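Local structure of Ddb_g0293866 (Dictyostelium discoideum, 5LW6) at residues L51-L56 against D93-M98; S55-F60 against L141-F146; G184-V189 against K238-E243. The protein contributes an ADP-ribose-binding macrodomain, one part of a longer protein that probably senses DNA damage through poly-ADP-ribose. All blocks are in the same frame, centred on the assembly; numbering follows the deposited sequence.

Contact 1. Residues L51-L56 against D93-M98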
ATOM      1  N   LEU A  51      12.300   7.129 -14.904  1.00 18.15           N
ATOM      2  CA  LEU A  51      12.327   5.755 -14.495  1.00 19.58           C
ATOM      3  C   LEU A  51      12.102   5.503 -13.005  1.00 19.00           C
ATOM      4  O   LEU A  51      11.938   4.344 -12.592  1.00 20.51           O
ATOM      5  CB  LEU A  51      13.643   5.138 -14.908  1.00 21.45           C
ATOM      6  CG  LEU A  51      13.976   5.160 -16.394  1.00 26.36           C
ATOM      7  CD1 LEU A  51      15.339   4.493 -16.601  1.00 27.33           C
ATOM      8  CD2 LEU A  51      12.903   4.543 -17.286  1.00 27.21           C
ATOM      9  N   LYS A  52      12.151   6.561 -12.192  1.00 15.04           N
ATOM     10  CA  LYS A  52      11.984   6.498 -10.780  1.00 17.84           C
ATOM     11  C   LYS A  52      10.691   7.218 -10.363  1.00 15.52           C
ATOM     12  O   LYS A  52      10.550   7.679  -9.238  1.00 15.93           O
ATOM     13  CB  LYS A  52      13.204   7.035 -10.082  1.00 21.77           C
ATOM     14  CG  LYS A  52      14.386   6.109 -10.327  1.00 26.01           C
ATOM     15  CD  LYS A  52      15.654   6.698  -9.803  1.00 33.98           C
ATOM     16  CE  LYS A  52      16.758   5.639  -9.830  1.00 36.67           C
ATOM     17  NZ  LYS A  52      18.112   6.248 -10.092  1.00 38.94           N
ATOM     18  N   GLU A  53       9.758   7.356 -11.291  1.00 15.69           N
ATOM     19  CA  GLU A  53       8.500   8.084 -11.024  1.00 15.44           C
ATOM     20  C   GLU A  53       7.765   7.477  -9.785  1.00 13.40           C
ATOM     21  O   GLU A  53       7.728   6.242  -9.629  1.00 12.91           O
ATOM     22  CB  GLU A  53       7.564   8.106 -12.209  1.00 19.15           C
ATOM     23  CG  GLU A  53       6.656   6.962 -12.323  1.00 27.67           C
ATOM     24  CD  GLU A  53       5.479   7.091 -13.317  1.00 30.51           C
ATOM     25  OE1 GLU A  53       5.288   8.135 -14.006  1.00 34.05           O
ATOM     26  OE2 GLU A  53       4.724   6.107 -13.359  1.00 27.60           O
ATOM     27  N   ARG A  54       7.256   8.364  -8.925  1.00 12.00           N
ATOM     28  CA  ARG A  54       6.594   7.956  -7.677  1.00 11.23           C
ATOM     29  C   ARG A  54       5.132   7.615  -7.961  1.00 10.57           C
ATOM     30  O   ARG A  54       4.201   8.290  -7.478  1.00 10.56           O
ATOM     31  CB  ARG A  54       6.776   8.996  -6.640  1.00 12.70           C
ATOM     32  CG  ARG A  54       8.171   9.027  -6.064  1.00 13.02           C
ATOM     33  CD  ARG A  54       8.402  10.209  -5.107  1.00 14.87           C
ATOM     34  NE  ARG A  54       8.339  11.426  -5.834  1.00 13.28           N
ATOM     35  CZ  ARG A  54       8.554  12.616  -5.312  1.00 15.15           C
ATOM     36  NH1 ARG A  54       8.810  12.719  -4.012  1.00 15.32           N
ATOM     37  NH2 ARG A  54       8.551  13.688  -6.103  1.00 16.24           N
ATOM     38  N   SER A  55       4.890   6.524  -8.713  1.00  9.99           N
ATOM     39  CA  SER A  55       3.520   6.142  -9.082  1.00  9.84           C
ATOM     40  C   SER A  55       3.246   4.879  -8.227  1.00 10.14           C
ATOM     41  O   SER A  55       3.918   3.877  -8.419  1.00 10.57           O
ATOM     42  CB  SER A  55       3.330   5.815 -10.548  1.00 10.79           C
ATOM     43  OG  SER A  55       4.361   5.046 -11.106  1.00 11.66           O
ATOM     44  N   LEU A  56       2.318   4.961  -7.304  1.00  9.80           N
ATOM     45  CA  LEU A  56       2.020   3.903  -6.319  1.00  9.95           C
ATOM     46  C   LEU A  56       0.584   3.478  -6.380  1.00 10.28           C
ATOM     47  O   LEU A  56      -0.287   4.305  -6.216  1.00 10.70           O
ATOM     48  CB  LEU A  56       2.279   4.379  -4.901  1.00 10.20           C
ATOM     49  CG  LEU A  56       1.916   3.408  -3.783  1.00 10.02           C
ATOM     50  CD1 LEU A  56       2.763   2.156  -3.764  1.00 10.58           C
ATOM     51  CD2 LEU A  56       2.001   4.216  -2.497  1.00  9.94           C
ATOM     52  N   ASP A  93       5.479  14.131 -10.588  1.00 17.60           N
ATOM     53  CA  ASP A  93       5.754  12.727 -10.849  1.00 16.86           C
ATOM     54  C   ASP A  93       4.899  11.749 -10.005  1.00 16.38           C
ATOM     55  O   ASP A  93       4.828  10.557 -10.304  1.00 18.39           O
ATOM     56  CB  ASP A  93       7.233  12.352 -10.653  1.00 17.26           C
ATOM     57  CG  ASP A  93       7.661  12.426  -9.231  1.00 18.36           C
ATOM     58  OD1 ASP A  93       7.627  13.541  -8.672  1.00 17.78           O
ATOM     59  OD2 ASP A  93       8.066  11.357  -8.668  1.00 18.22           O
ATOM     60  N   ILE A  94       4.341  12.262  -8.918  1.00 14.27           N
ATOM     61  CA  ILE A  94       3.629  11.488  -7.956  1.00 12.11           C
ATOM     62  C   ILE A  94       2.261  11.178  -8.491  1.00 12.51           C
ATOM     63  O   ILE A  94       1.516  12.025  -9.009  1.00 11.54           O
ATOM     64  CB  ILE A  94       3.496  12.297  -6.649  1.00 12.59           C
ATOM     65  CG1 ILE A  94       4.839  12.449  -5.971  1.00 13.24           C
ATOM     66  CG2 ILE A  94       2.548  11.571  -5.742  1.00 13.17           C
ATOM     67  CD1 ILE A  94       4.890  13.479  -4.868  1.00 14.28           C
ATOM     68  N   LYS A  95       1.906   9.904  -8.434  1.00 12.55           N
ATOM     69  CA  LYS A  95       0.596   9.430  -8.797  1.00 14.71           C
ATOM     70  C   LYS A  95       0.213   8.387  -7.768  1.00 14.40           C
ATOM     71  O   LYS A  95       0.957   7.403  -7.568  1.00 15.60           O
ATOM     72  CB  LYS A  95       0.629   8.844 -10.211  1.00 18.63           C
ATOM     73  CG  LYS A  95      -0.699   8.598 -10.759  1.00 26.23           C
ATOM     74  CD  LYS A  95      -0.639   8.496 -12.309  1.00 32.72           C
ATOM     75  CE  LYS A  95       0.654   7.886 -12.889  1.00 34.67           C
ATOM     76  NZ  LYS A  95       0.472   6.529 -13.533  1.00 37.64           N
ATOM     77  N   LEU A  96      -0.927   8.599  -7.127  1.00 11.94           N
ATOM     78  CA  LEU A  96      -1.406   7.683  -6.069  1.00 11.16           C
ATOM     79  C   LEU A  96      -2.717   7.081  -6.519  1.00 11.69           C
ATOM     80  O   LEU A  96      -3.652   7.832  -6.944  1.00 12.53           O
ATOM     81  CB  LEU A  96      -1.590   8.415  -4.732  1.00 11.23           C
ATOM     82  CG  LEU A  96      -0.372   9.047  -4.070  1.00 11.28           C
ATOM     83  CD1 LEU A  96      -0.732   9.682  -2.740  1.00 12.19           C
ATOM     84  CD2 LEU A  96       0.747   8.067  -3.929  1.00 11.53           C
ATOM     85  N   LYS A  97      -2.796   5.762  -6.537  1.00 10.42           N
ATOM     86  CA  LYS A  97      -4.001   5.055  -6.915  1.00 11.22           C
ATOM     87  C   LYS A  97      -4.353   4.130  -5.829  1.00 12.34           C
ATOM     88  O   LYS A  97      -3.653   3.138  -5.584  1.00 12.13           O
ATOM     89  CB  LYS A  97      -3.842   4.293  -8.237  1.00 13.42           C
ATOM     90  CG  LYS A  97      -3.465   5.260  -9.366  1.00 14.60           C
ATOM     91  CD  LYS A  97      -3.677   4.660 -10.748  1.00 17.94           C
ATOM     92  CE  LYS A  97      -3.323   5.678 -11.846  1.00 23.24           C
ATOM     93  NZ  LYS A  97      -3.402   4.978 -13.154  1.00 27.32           N
HETATM   94  N   MSE A  98      -5.464   4.410  -5.178  1.00 11.99           N
HETATM   95  CA  MSE A  98      -5.850   3.592  -4.045  1.00 11.63           C
HETATM   96  C   MSE A  98      -6.912   2.641  -4.514  1.00 13.65           C
HETATM   97  O   MSE A  98      -7.960   3.004  -5.013  1.00 12.29           O
HETATM   98  CB  MSE A  98      -6.336   4.371  -2.870  1.00 12.15           C
HETATM   99  CG  MSE A  98      -6.626   3.509  -1.665  1.00 12.96           C
HETATM  100 SE   MSE A  98      -7.136   4.586  -0.085  1.00 22.49          SE
HETATM  101  CE  MSE A  98      -8.858   4.841  -0.653  1.00 12.20           C
TER
HETATM  102  O   HOH W   1      10.610  10.492  -8.622  1.00 24.35           O
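Asp93 and Arg54 are brought together by their torsions. CG of Asp93 sits between its own backbone N and carbonyl carbon (chi1 68°), which turns the carboxylate to the 51-56 segment. Arg54 bends at chi3 (-66°), and its guanidinium comes alongside that carboxylate, the two planes 19° apart. The grip is side-on: Arg54 NE donates to Asp93 OD2 at 2.8 Å and Arg54 NH2 to Asp93 OD1 at 2.7 Å. Both oxygens use their syn lone pairs. Asp93 OD2 also takes the backbone N of Arg54 on its anti side, somewhat out of the carboxylate plane, at 3.1 Å, and a water that links it to Lys52 O. CG1 of Ile94 lies over one face of the guanidinium, toward its NE rim, 3.6 Å from Arg54 NE.

Beyond this clamp the two segments run on as parallel strands. Lys95 N donates to Arg54 O, Leu56 N to Lys95 O at 2.8 Å, and Lys97 N to Leu56 O. On one face of the sheet Leu56 CB touches Leu96 CD2; on the other Ser55 CB meets Lys95 CB. Lys95 NZ stays 4.3 Å from Glu53 OE2 and bonds instead to Gly142 O.

The guanidinium also pairs with Glu91 and Asp253. Three carboxylates around one buried arginine probably keep it charged, and the twofold grip fixes its rotation where the first two parallel strands of the domain begin to pair.

Contact 2. Residues S55-F60 against L141-F146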
ATOM      1  N   SER A  55       4.890   6.524  -8.713  1.00  9.99           N
ATOM      2  CA  SER A  55       3.520   6.142  -9.082  1.00  9.84           C
ATOM      3  C   SER A  55       3.246   4.879  -8.227  1.00 10.14           C
ATOM      4  O   SER A  55       3.918   3.877  -8.419  1.00 10.57           O
ATOM      5  CB  SER A  55       3.330   5.815 -10.548  1.00 10.79           C
ATOM      6  OG  SER A  55       4.361   5.046 -11.106  1.00 11.66           O
ATOM      7  N   LEU A  56       2.318   4.961  -7.304  1.00  9.80           N
ATOM      8  CA  LEU A  56       2.020   3.903  -6.319  1.00  9.95           C
ATOM      9  C   LEU A  56       0.584   3.478  -6.380  1.00 10.28           C
ATOM     10  O   LEU A  56      -0.287   4.305  -6.216  1.00 10.70           O
ATOM     11  CB  LEU A  56       2.279   4.379  -4.901  1.00 10.20           C
ATOM     12  CG  LEU A  56       1.916   3.408  -3.783  1.00 10.02           C
ATOM     13  CD1 LEU A  56       2.763   2.156  -3.764  1.00 10.58           C
ATOM     14  CD2 LEU A  56       2.001   4.216  -2.497  1.00  9.94           C
ATOM     15  N   ALA A  57       0.366   2.159  -6.533  1.00 10.02           N
ATOM     16  CA  ALA A  57      -0.915   1.537  -6.406  1.00 10.19           C
ATOM     17  C   ALA A  57      -0.962   0.872  -5.065  1.00  9.97           C
ATOM     18  O   ALA A  57      -0.042   0.131  -4.715  1.00  9.05           O
ATOM     19  CB  ALA A  57      -1.110   0.494  -7.487  1.00 10.89           C
ATOM     20  N   PHE A  58      -1.986   1.184  -4.262  1.00  8.94           N
ATOM     21  CA  PHE A  58      -1.967   0.685  -2.879  1.00  9.11           C
ATOM     22  C   PHE A  58      -3.362   0.396  -2.430  1.00 10.01           C
ATOM     23  O   PHE A  58      -4.271   0.965  -2.959  1.00  9.10           O
ATOM     24  CB  PHE A  58      -1.274   1.654  -1.913  1.00  9.85           C
ATOM     25  CG  PHE A  58      -1.927   3.000  -1.779  1.00  8.91           C
ATOM     26  CD1 PHE A  58      -1.711   3.984  -2.718  1.00 10.05           C
ATOM     27  CD2 PHE A  58      -2.728   3.271  -0.696  1.00 10.44           C
ATOM     28  CE1 PHE A  58      -2.318   5.229  -2.596  1.00 10.44           C
ATOM     29  CE2 PHE A  58      -3.328   4.537  -0.526  1.00 11.54           C
ATOM     30  CZ  PHE A  58      -3.094   5.534  -1.494  1.00 11.14           C
ATOM     31  N   PRO A  59      -3.522  -0.570  -1.510  1.00  9.84           N
ATOM     32  CA  PRO A  59      -4.827  -0.851  -0.995  1.00 10.85           C
ATOM     33  C   PRO A  59      -5.313   0.181   0.053  1.00 10.32           C
ATOM     34  O   PRO A  59      -4.535   0.992   0.540  1.00 10.09           O
ATOM     35  CB  PRO A  59      -4.627  -2.258  -0.394  1.00 11.97           C
ATOM     36  CG  PRO A  59      -3.288  -2.169   0.190  1.00 12.09           C
ATOM     37  CD  PRO A  59      -2.478  -1.378  -0.846  1.00 10.87           C
ATOM     38  N   PHE A  60      -6.630   0.166   0.307  1.00 11.62           N
ATOM     39  CA  PHE A  60      -7.265   0.917   1.390  1.00 11.47           C
ATOM     40  C   PHE A  60      -6.963   0.133   2.664  1.00 12.51           C
ATOM     41  O   PHE A  60      -7.666  -0.823   3.043  1.00 11.41           O
ATOM     42  CB  PHE A  60      -8.737   1.038   1.056  1.00 11.72           C
ATOM     43  CG  PHE A  60      -9.556   1.906   1.961  1.00 11.04           C
ATOM     44  CD1 PHE A  60      -8.985   2.833   2.807  1.00 10.98           C
ATOM     45  CD2 PHE A  60     -10.989   1.871   1.861  1.00 10.95           C
ATOM     46  CE1 PHE A  60      -9.752   3.688   3.571  1.00 10.48           C
ATOM     47  CE2 PHE A  60     -11.764   2.728   2.674  1.00 11.09           C
ATOM     48  CZ  PHE A  60     -11.149   3.613   3.535  1.00 11.06           C
ATOM     49  N   LEU A 141      -2.358  -0.760 -13.713  1.00 16.75           N
ATOM     50  CA  LEU A 141      -2.819   0.617 -13.476  1.00 16.03           C
ATOM     51  C   LEU A 141      -1.758   1.644 -13.728  1.00 18.02           C
ATOM     52  O   LEU A 141      -1.949   2.783 -13.372  1.00 21.76           O
ATOM     53  CB  LEU A 141      -3.334   0.751 -12.039  1.00 18.85           C
ATOM     54  CG  LEU A 141      -4.377  -0.293 -11.641  1.00 20.12           C
ATOM     55  CD1 LEU A 141      -4.679  -0.030 -10.180  1.00 21.90           C
ATOM     56  CD2 LEU A 141      -5.647  -0.171 -12.433  1.00 20.25           C
ATOM     57  N   GLY A 142      -0.621   1.234 -14.272  1.00 17.16           N
ATOM     58  CA  GLY A 142       0.427   2.149 -14.667  1.00 19.47           C
ATOM     59  C   GLY A 142       1.269   2.679 -13.506  1.00 17.66           C
ATOM     60  O   GLY A 142       1.724   3.848 -13.552  1.00 18.12           O
ATOM     61  N   CYS A 143       1.477   1.871 -12.470  1.00 12.57           N
ATOM     62  CA  CYS A 143       2.208   2.340 -11.292  1.00 13.15           C
ATOM     63  C   CYS A 143       3.471   1.534 -11.161  1.00 12.70           C
ATOM     64  O   CYS A 143       3.424   0.317 -11.306  1.00 13.33           O
ATOM     65  CB  CYS A 143       1.394   2.189 -10.025  1.00 14.10           C
ATOM     66  SG  CYS A 143      -0.033   3.360  -9.978  1.00 16.23           S
ATOM     67  N   LYS A 144       4.585   2.209 -10.909  1.00 11.23           N
ATOM     68  CA  LYS A 144       5.844   1.564 -10.750  1.00 11.27           C
ATOM     69  C   LYS A 144       6.036   0.843  -9.417  1.00 10.89           C
ATOM     70  O   LYS A 144       6.898  -0.070  -9.311  1.00 10.83           O
ATOM     71  CB  LYS A 144       6.989   2.548 -11.016  1.00 13.88           C
ATOM     72  CG  LYS A 144       7.040   2.913 -12.476  1.00 16.87           C
ATOM     73  CD  LYS A 144       8.329   3.681 -12.750  1.00 19.98           C
ATOM     74  CE  LYS A 144       8.319   4.345 -14.156  1.00 22.03           C
ATOM     75  NZ  LYS A 144       8.668   3.235 -15.067  1.00 22.43           N
ATOM     76  N   LEU A 145       5.236   1.234  -8.415  1.00 10.02           N
ATOM     77  CA  LEU A 145       5.278   0.642  -7.109  1.00  9.99           C
ATOM     78  C   LEU A 145       3.868   0.059  -6.813  1.00 10.30           C
ATOM     79  O   LEU A 145       2.874   0.697  -7.025  1.00 10.33           O
ATOM     80  CB  LEU A 145       5.669   1.592  -5.966  1.00 11.20           C
ATOM     81  CG  LEU A 145       7.061   2.239  -6.114  1.00 13.24           C
ATOM     82  CD1 LEU A 145       6.857   3.456  -6.961  1.00 14.90           C
ATOM     83  CD2 LEU A 145       7.643   2.609  -4.744  1.00 14.50           C
ATOM     84  N   PHE A 146       3.846  -1.193  -6.378  1.00  9.36           N
ATOM     85  CA  PHE A 146       2.589  -1.901  -6.124  1.00  9.07           C
ATOM     86  C   PHE A 146       2.644  -2.429  -4.696  1.00  9.14           C
ATOM     87  O   PHE A 146       3.526  -3.214  -4.392  1.00 10.10           O
ATOM     88  CB  PHE A 146       2.399  -3.052  -7.109  1.00  9.55           C
ATOM     89  CG  PHE A 146       1.041  -3.700  -7.005  1.00  9.57           C
ATOM     90  CD1 PHE A 146       0.792  -4.704  -6.081  1.00 10.84           C
ATOM     91  CD2 PHE A 146       0.011  -3.259  -7.753  1.00 10.42           C
ATOM     92  CE1 PHE A 146      -0.457  -5.283  -5.925  1.00 11.34           C
ATOM     93  CE2 PHE A 146      -1.240  -3.831  -7.662  1.00 10.15           C
ATOM     94  CZ  PHE A 146      -1.520  -4.800  -6.740  1.00 10.58           C
TER
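The CB atoms of Cys143 and Ala57 touch, 3.9 Å apart. The sulfur of Cys143 lies beside the backbone of the facing strand, 3.7 Å from Leu56 C. The methyl of Ala57 also reaches Phe146 CD2, at 3.9 Å, approaching the ring obliquely. Phe146 CG stands anti to its backbone N (chi1 -173°), and the ring meets Phe139 as well. Ala57 and Phe146 are bridge partners and put their side chains on the same face of the sheet.

Leu56 and Leu145 lie on the other face. Their side chains cross at about a right angle, with Leu56 CD1 set against Leu145 CB at 3.7 Å. Both leucines pack on helix 237-253, through Leu248 and Leu252.

The backbones pair as parallel strands. Leu145 N donates to Ser55 O at 3.0 Å, and Ala57 N to Leu145 O at 2.9 Å. Before the strand starts, Lys144 N donates to Ser55 OG at 2.9 Å, with an N-H...O angle of 166°. CB and CG of Lys144 lie close to the same oxygen.

Ser55 OG thus works in two directions. It accepts from Lys144 N and donates to Glu53 OE2, from above the carboxylate plane. A buried hydroxyl is satisfied in this way, and it carries the pairing back one residue, ahead of the first regular strand bond. Apolar contacts flank these bonds on both faces of two central strands.

Contact 3. Residues G184-V189 against K238-E243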
ATOM      1  N   GLY A 184       8.714  -9.285   9.657  1.00 20.73           N
ATOM      2  CA  GLY A 184       8.107  -7.970   9.598  1.00 20.38           C
ATOM      3  C   GLY A 184       7.430  -7.600  10.865  1.00 20.12           C
ATOM      4  O   GLY A 184       7.070  -8.458  11.655  1.00 16.38           O
ATOM      5  N   LYS A 185       7.272  -6.285  11.042  1.00 17.48           N
ATOM      6  CA  LYS A 185       6.637  -5.700  12.215  1.00 17.83           C
ATOM      7  C   LYS A 185       5.451  -4.858  11.783  1.00 16.38           C
ATOM      8  O   LYS A 185       5.546  -4.123  10.785  1.00 14.12           O
ATOM      9  CB  LYS A 185       7.597  -4.781  12.902  1.00 20.95           C
ATOM     10  CG  LYS A 185       8.871  -5.471  13.324  1.00 25.39           C
ATOM     11  CD  LYS A 185       8.778  -6.090  14.700  1.00 31.95           C
ATOM     12  CE  LYS A 185      10.121  -6.748  15.085  1.00 36.20           C
ATOM     13  NZ  LYS A 185      10.332  -7.972  14.249  1.00 40.87           N
ATOM     14  N   ILE A 186       4.393  -4.923  12.579  1.00 15.76           N
ATOM     15  CA  ILE A 186       3.176  -4.155  12.312  1.00 15.15           C
ATOM     16  C   ILE A 186       3.445  -2.665  12.291  1.00 15.58           C
ATOM     17  O   ILE A 186       4.139  -2.108  13.152  1.00 14.55           O
ATOM     18  CB  ILE A 186       2.025  -4.494  13.321  1.00 17.03           C
ATOM     19  CG1 ILE A 186       1.586  -5.974  13.163  1.00 20.98           C
ATOM     20  CG2 ILE A 186       0.801  -3.650  13.050  1.00 16.46           C
ATOM     21  CD1 ILE A 186       1.314  -6.664  14.499  1.00 27.43           C
ATOM     22  N   GLY A 187       2.866  -2.002  11.305  1.00 13.90           N
ATOM     23  CA  GLY A 187       3.064  -0.586  11.133  1.00 14.53           C
ATOM     24  C   GLY A 187       4.192  -0.249  10.138  1.00 13.79           C
ATOM     25  O   GLY A 187       4.436   0.900   9.899  1.00 13.88           O
ATOM     26  N   LYS A 188       4.907  -1.244   9.605  1.00 13.58           N
ATOM     27  CA  LYS A 188       5.986  -1.040   8.701  1.00 12.94           C
ATOM     28  C   LYS A 188       5.715  -1.627   7.321  1.00 12.11           C
ATOM     29  O   LYS A 188       4.831  -2.460   7.183  1.00 12.97           O
ATOM     30  CB  LYS A 188       7.301  -1.619   9.253  1.00 15.25           C
ATOM     31  CG  LYS A 188       7.750  -0.914  10.529  1.00 18.95           C
ATOM     32  CD  LYS A 188       8.107   0.579  10.390  1.00 23.89           C
ATOM     33  CE  LYS A 188       8.586   1.280  11.696  1.00 27.38           C
ATOM     34  NZ  LYS A 188       7.415   1.694  12.554  1.00 30.95           N
ATOM     35  N   VAL A 189       6.429  -1.138   6.326  1.00 11.39           N
ATOM     36  CA  VAL A 189       6.405  -1.736   4.979  1.00 10.62           C
ATOM     37  C   VAL A 189       7.753  -2.289   4.552  1.00 10.79           C
ATOM     38  O   VAL A 189       8.813  -1.882   5.080  1.00 11.11           O
ATOM     39  CB  VAL A 189       5.818  -0.760   3.937  1.00 11.03           C
ATOM     40  CG1 VAL A 189       4.519  -0.118   4.475  1.00 11.31           C
ATOM     41  CG2 VAL A 189       6.819   0.289   3.555  1.00 10.97           C
ATOM     42  N   LYS A 238      -5.379   2.725  15.932  1.00 14.85           N
ATOM     43  CA  LYS A 238      -5.312   3.948  15.072  1.00 15.67           C
ATOM     44  C   LYS A 238      -3.913   4.546  14.818  1.00 13.57           C
ATOM     45  O   LYS A 238      -3.545   4.847  13.650  1.00 12.49           O
ATOM     46  CB  LYS A 238      -6.343   4.980  15.536  1.00 18.28           C
ATOM     47  CG  LYS A 238      -7.802   4.492  15.425  1.00 22.59           C
ATOM     48  CD  LYS A 238      -8.789   5.656  15.566  1.00 26.18           C
ATOM     49  CE  LYS A 238      -9.858   5.484  16.607  1.00 35.71           C
ATOM     50  NZ  LYS A 238     -10.347   6.814  17.090  1.00 39.12           N
ATOM     51  N   PRO A 239      -3.083   4.678  15.862  1.00 13.60           N
ATOM     52  CA  PRO A 239      -1.732   5.078  15.678  1.00 14.26           C
ATOM     53  C   PRO A 239      -0.905   4.178  14.765  1.00 12.93           C
ATOM     54  O   PRO A 239      -0.118   4.655  13.981  1.00 12.38           O
ATOM     55  CB  PRO A 239      -1.176   5.057  17.100  1.00 16.15           C
ATOM     56  CG  PRO A 239      -2.331   5.286  17.953  1.00 16.63           C
ATOM     57  CD  PRO A 239      -3.452   4.620  17.308  1.00 15.61           C
ATOM     58  N   LEU A 240      -1.071   2.871  14.899  1.00 12.66           N
ATOM     59  CA  LEU A 240      -0.349   1.968  14.020  1.00 12.08           C
ATOM     60  C   LEU A 240      -0.870   1.983  12.576  1.00 12.14           C
ATOM     61  O   LEU A 240      -0.068   1.825  11.673  1.00 12.15           O
ATOM     62  CB  LEU A 240      -0.331   0.576  14.577  1.00 13.02           C
ATOM     63  CG  LEU A 240       0.726   0.357  15.686  1.00 14.86           C
ATOM     64  CD1 LEU A 240       0.432  -0.990  16.293  1.00 17.01           C
ATOM     65  CD2 LEU A 240       2.170   0.454  15.227  1.00 16.32           C
ATOM     66  N   LEU A 241      -2.149   2.199  12.352  1.00 11.04           N
ATOM     67  CA  LEU A 241      -2.586   2.298  10.928  1.00 11.11           C
ATOM     68  C   LEU A 241      -1.986   3.567  10.305  1.00  9.82           C
ATOM     69  O   LEU A 241      -1.527   3.581   9.161  1.00  9.78           O
ATOM     70  CB  LEU A 241      -4.080   2.287  10.831  1.00 11.26           C
ATOM     71  CG  LEU A 241      -4.647   2.362   9.418  1.00 11.33           C
ATOM     72  CD1 LEU A 241      -4.243   1.134   8.646  1.00 11.13           C
ATOM     73  CD2 LEU A 241      -6.148   2.482   9.527  1.00 12.37           C
ATOM     74  N   LEU A 242      -1.997   4.680  11.026  1.00 10.22           N
ATOM     75  CA  LEU A 242      -1.348   5.865  10.529  1.00 10.92           C
ATOM     76  C   LEU A 242       0.109   5.659  10.249  1.00 11.74           C
ATOM     77  O   LEU A 242       0.617   6.137   9.211  1.00 10.43           O
ATOM     78  CB  LEU A 242      -1.558   7.070  11.478  1.00 11.83           C
ATOM     79  CG  LEU A 242      -0.874   8.357  11.056  1.00 13.07           C
ATOM     80  CD1 LEU A 242      -1.513   8.938   9.844  1.00 12.34           C
ATOM     81  CD2 LEU A 242      -0.880   9.324  12.236  1.00 14.66           C
ATOM     82  N   GLU A 243       0.809   4.998  11.167  1.00 10.65           N
ATOM     83  CA  GLU A 243       2.214   4.736  10.968  1.00 10.79           C
ATOM     84  C   GLU A 243       2.438   3.877   9.713  1.00  9.42           C
ATOM     85  O   GLU A 243       3.438   4.042   9.037  1.00  9.58           O
ATOM     86  CB  GLU A 243       2.778   4.012  12.186  1.00 11.94           C
ATOM     87  CG  GLU A 243       4.241   3.625  12.103  1.00 13.83           C
ATOM     88  CD  GLU A 243       5.294   4.705  11.951  1.00 16.84           C
ATOM     89  OE1 GLU A 243       5.047   5.938  12.053  1.00 18.80           O
ATOM     90  OE2 GLU A 243       6.487   4.268  11.769  1.00 19.48           O
TER
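Glu243 reaches from helix 237-253 to the turn at Gly187 and Lys188. Its CB leaves the helix on the side of the 184-189 segment. CG stands anti to the backbone N (chi1 178°) and comes 3.5 Å from Gly187 O. The chain then bends at chi2 (61°), which swings the carboxylate to the amine of Lys188. CD lies 3.7 Å from Lys188 NZ. At the tip OE2 forms a salt bridge with Lys188 NZ, 2.8 Å long. The nitrogen meets OE2 on its anti side, 21° out of the carboxylate plane. OE2 also accepts from Ile38 N, and OE1 from Gly39 N, so the N-terminal segment of the domain is held by the same carboxylate. Lys188 NZ bonds in addition to Lys36 O.

Lys188 leaves its backbone pointing away from the helix. Bends at chi2 and chi4 bring its amine back to Glu243.

One helical turn earlier, Leu240 makes the apolar part of the contact. Its CD2 sits 3.8 Å from Ile186 O, and its CD1 touches Ile186 CG2 at 4.2 Å. Gly187, with no side chain, lets the turn come close to Leu240 and Glu243.

Lys185 to Lys188 form a type II beta turn with glycine at the third position, where its positive phi fits. The turn leads into edge strand 189-193. It packs on the last helix of the macrodomain, an alpha/beta fold with helices against a mixed sheet, and so joins that helix to the entry of the strand.

Overall arrangement
From the N terminus, the chain first passes through 51-56 and strand 55-59. Contact 1 closes the loop through helix 70-87, a parallel beta-alpha-beta crossover. Contact 2 starts from the same strand and closes a longer loop, which encloses that of contact 1. The two share Ser55 and Leu56, and Lys97 NZ of contact 1 bonds to Leu141 O of contact 2. Strand 55-59 thus lies between 95-101 and 145-149. Contact 3 follows in series and closes a separate loop, which runs through strands 189-193 and 213-217 to helix 237-253. It ties the start of edge strand 189-193 to the last helix, its centre about 21 Å from that of contact 1, beyond the chain's centre.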